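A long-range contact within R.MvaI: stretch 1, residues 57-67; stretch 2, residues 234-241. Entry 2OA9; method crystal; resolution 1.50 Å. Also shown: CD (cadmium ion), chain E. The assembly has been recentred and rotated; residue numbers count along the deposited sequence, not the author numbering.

Stretch 1, residues 57-67: IEIKTHETAAK
Stretch 2, residues 234-241: INMEKLLE

Glu58 to Thr61 form a strand that passes directly into a short helix from His62, and in the second stretch a strand ending at Asn235 gives way to a weakly bonded helix from about Met236. The two helix axes approach to 8.4 Å, with 103° between their N-to-C directions. In register, Ala65 CA lies 4.9 Å from Met236 CA and Ala66 CA 5.1 Å from Glu237 CA. The small Ala65 and Ala66 side chains lie at this approach, with Ala65 CB pointing toward stretch 2 and Ala66 CB sideways.

Both helices start with a side-chain cap. Thr61 (chi1 p) accepts from Thr64 N at OG1 (3.0 Å), while Asn235 (chi1 t, chi2 −80°) accepts from Lys238 N at OD1 (3.2 Å). The Asn235 amide also ties the stretches together, since its ND2 donates to Ala66 O at 2.9 Å and 161°, giving that carbonyl a partner across the contact. Beside it, Glu237 N makes a weak hydrogen bond to Ala65 O (3.5 Å, 143°).

Apolar packing centres on Met236, whose CB points toward stretch 1 and whose side chain is extended through chi1 and chi2 (both t) before turning at chi3 (−44°, m). Its CG lies 3.6 Å from Ala65 CB, and its SD reaches 3.3 Å from Lys60 CG, touching the aliphatic part of a lysine whose end leads away.

A cadmium ion bridges the stretches. His62 (chi1 m, chi2 −94°) binds it through ND1 at 2.3 Å; Glu237, folded back with chi1 and chi2 both m, chelates it through OE1 at 2.4 Å and OE2 at 2.3 Å. The 3.4 Å between His62 ND1 and Glu237 OE1 therefore reflects shared coordination, not a hydrogen bond. Leu240 (chi1 m, chi2 t) adds an apolar neighbour, its CD1 4.2 Å from His62 CE1.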

# COMPACT_ATOMS: atom_id res chain seq x y z
N ILE A 57 13.55 -1.16 -0.36
CA ILE A 57 12.93 -0.96 -1.66
C ILE A 57 12.35 -2.31 -2.06
O ILE A 57 13.10 -3.28 -2.25
CB ILE A 57 13.96 -0.49 -2.68
CG1 ILE A 57 14.59 0.82 -2.21
CG2 ILE A 57 13.30 -0.33 -4.08
CD1 ILE A 57 15.74 1.32 -3.09
N GLU A 58 11.03 -2.39 -2.19
CA GLU A 58 10.44 -3.63 -2.61
C GLU A 58 10.67 -3.82 -4.12
O GLU A 58 10.54 -2.87 -4.91
CB GLU A 58 8.95 -3.67 -2.28
CG GLU A 58 8.68 -3.90 -0.79
CD GLU A 58 7.54 -4.86 -0.54
OE1 GLU A 58 7.25 -5.16 0.64
OE2 GLU A 58 6.92 -5.32 -1.53
N ILE A 59 11.04 -5.03 -4.47
CA ILE A 59 11.35 -5.43 -5.83
C ILE A 59 10.43 -6.56 -6.23
O ILE A 59 10.46 -7.63 -5.62
CB ILE A 59 12.79 -5.90 -5.94
CG1 ILE A 59 13.76 -4.85 -5.37
CG2 ILE A 59 13.13 -6.24 -7.38
CD1 ILE A 59 14.05 -3.70 -6.25
N LYS A 60 9.67 -6.38 -7.30
CA LYS A 60 8.83 -7.44 -7.85
C LYS A 60 8.85 -7.40 -9.37
O LYS A 60 9.12 -6.35 -9.91
CB LYS A 60 7.38 -7.26 -7.39
CG LYS A 60 7.20 -7.18 -5.88
CD LYS A 60 6.06 -8.01 -5.37
CE LYS A 60 6.50 -9.01 -4.32
NZ LYS A 60 7.65 -9.81 -4.84
N THR A 61 8.56 -8.51 -10.03
CA THR A 61 8.30 -8.49 -11.47
C THR A 61 6.89 -8.01 -11.73
O THR A 61 6.08 -7.95 -10.83
CB THR A 61 8.47 -9.84 -12.14
OG1 THR A 61 7.48 -10.73 -11.64
CG2 THR A 61 9.81 -10.49 -11.83
N HIS A 62 6.60 -7.68 -12.99
CA HIS A 62 5.23 -7.26 -13.34
C HIS A 62 4.29 -8.42 -13.03
O HIS A 62 3.16 -8.21 -12.56
CB HIS A 62 5.10 -6.90 -14.84
CG HIS A 62 5.87 -5.60 -15.12
ND1 HIS A 62 5.27 -4.36 -15.09
CD2 HIS A 62 7.18 -5.38 -15.39
CE1 HIS A 62 6.18 -3.43 -15.27
NE2 HIS A 62 7.34 -4.02 -15.46
N GLU A 63 4.75 -9.65 -13.29
CA GLU A 63 3.93 -10.82 -13.02
C GLU A 63 3.61 -11.00 -11.54
O GLU A 63 2.48 -11.26 -11.17
CB GLU A 63 4.65 -12.05 -13.57
CG GLU A 63 3.76 -13.26 -13.58
CD GLU A 63 4.46 -14.43 -14.22
OE1 GLU A 63 5.31 -15.04 -13.54
OE2 GLU A 63 4.21 -14.68 -15.42
N THR A 64 4.61 -10.83 -10.69
CA THR A 64 4.41 -11.03 -9.27
C THR A 64 3.62 -9.83 -8.72
O THR A 64 2.78 -9.98 -7.86
CB THR A 64 5.74 -11.24 -8.59
OG1 THR A 64 6.34 -12.47 -9.05
CG2 THR A 64 5.56 -11.40 -7.09
N ALA A 65 3.92 -8.62 -9.19
CA ALA A 65 3.19 -7.41 -8.77
C ALA A 65 1.69 -7.57 -9.01
O ALA A 65 0.89 -7.15 -8.17
CB ALA A 65 3.75 -6.19 -9.47
N ALA A 66 1.28 -8.22 -10.08
CA ALA A 66 -0.13 -8.34 -10.39
C ALA A 66 -0.85 -9.20 -9.35
O ALA A 66 -2.04 -9.07 -9.15
CB ALA A 66 -0.30 -8.93 -11.75
N LYS A 67 -0.12 -10.07 -8.69
CA LYS A 67 -0.67 -10.96 -7.67
C LYS A 67 -0.50 -10.42 -6.26
O LYS A 67 -0.89 -11.12 -5.31
CB LYS A 67 -0.03 -12.35 -7.77
CG LYS A 67 -0.16 -12.99 -9.12
CD LYS A 67 0.58 -14.32 -9.14
CE LYS A 67 2.09 -14.15 -9.09
NZ LYS A 67 2.85 -15.34 -9.56
N ILE A 234 -3.58 -1.37 -2.03
CA ILE A 234 -3.65 -1.30 -3.48
C ILE A 234 -2.88 -2.47 -4.09
O ILE A 234 -1.83 -2.85 -3.58
CB ILE A 234 -3.08 0.07 -4.01
CG1 ILE A 234 -3.35 0.23 -5.50
CG2 ILE A 234 -1.58 0.22 -3.71
CD1 ILE A 234 -2.93 1.60 -6.06
N ASN A 235 -3.41 -3.02 -5.17
CA ASN A 235 -2.67 -4.01 -5.96
C ASN A 235 -1.43 -3.37 -6.50
O ASN A 235 -1.42 -2.21 -6.95
CB ASN A 235 -3.56 -4.52 -7.07
CG ASN A 235 -2.85 -5.41 -8.03
OD1 ASN A 235 -2.14 -4.99 -8.91
ND2 ASN A 235 -3.06 -6.72 -7.84
N MET A 236 -0.32 -4.10 -6.47
CA MET A 236 0.97 -3.48 -6.75
C MET A 236 1.09 -3.03 -8.20
O MET A 236 1.72 -1.99 -8.48
CB MET A 236 2.11 -4.40 -6.36
CG MET A 236 3.47 -3.88 -6.67
SD MET A 236 4.79 -4.93 -6.00
CE MET A 236 3.98 -5.16 -4.38
N GLU A 237 0.58 -3.81 -9.15
CA GLU A 237 0.56 -3.31 -10.54
C GLU A 237 -0.26 -2.07 -10.65
O GLU A 237 0.09 -1.13 -11.37
CB GLU A 237 -0.05 -4.33 -11.53
CG GLU A 237 0.90 -5.35 -12.08
CD GLU A 237 1.71 -4.84 -13.25
OE1 GLU A 237 2.55 -3.99 -13.03
OE2 GLU A 237 1.55 -5.36 -14.37
N LYS A 238 -1.40 -2.07 -9.98
CA LYS A 238 -2.30 -0.96 -10.04
C LYS A 238 -1.67 0.33 -9.58
O LYS A 238 -2.03 1.41 -10.04
CB LYS A 238 -3.50 -1.29 -9.22
CG LYS A 238 -4.69 -0.47 -9.54
CD LYS A 238 -5.97 -1.25 -9.30
CE LYS A 238 -6.17 -2.47 -10.20
NZ LYS A 238 -7.00 -2.21 -11.40
N LEU A 239 -0.72 0.25 -8.67
CA LEU A 239 0.01 1.42 -8.21
C LEU A 239 0.73 2.18 -9.34
O LEU A 239 0.81 3.41 -9.30
CB LEU A 239 0.96 1.08 -7.05
CG LEU A 239 1.72 2.25 -6.43
CD1 LEU A 239 0.79 3.34 -5.93
CD2 LEU A 239 2.59 1.71 -5.28
N LEU A 240 1.14 1.50 -10.42
CA LEU A 240 1.73 2.14 -11.58
C LEU A 240 0.76 3.03 -12.34
O LEU A 240 1.18 3.84 -13.15
CB LEU A 240 2.35 1.12 -12.54
CG LEU A 240 3.39 0.19 -11.89
CD1 LEU A 240 3.93 -0.78 -12.87
CD2 LEU A 240 4.55 1.02 -11.25
N GLU A 241 -0.53 2.89 -12.09
CA GLU A 241 -1.52 3.82 -12.67
C GLU A 241 -1.57 5.15 -11.94
O GLU A 241 -1.83 6.20 -12.53
CB GLU A 241 -2.90 3.16 -12.64
CG GLU A 241 -4.13 4.05 -12.92
CD GLU A 241 -5.47 3.33 -12.86
OE1 GLU A 241 -5.51 2.10 -12.86
OE2 GLU A 241 -6.52 4.01 -12.83
CD CD E . 3.00 -3.95 -15.40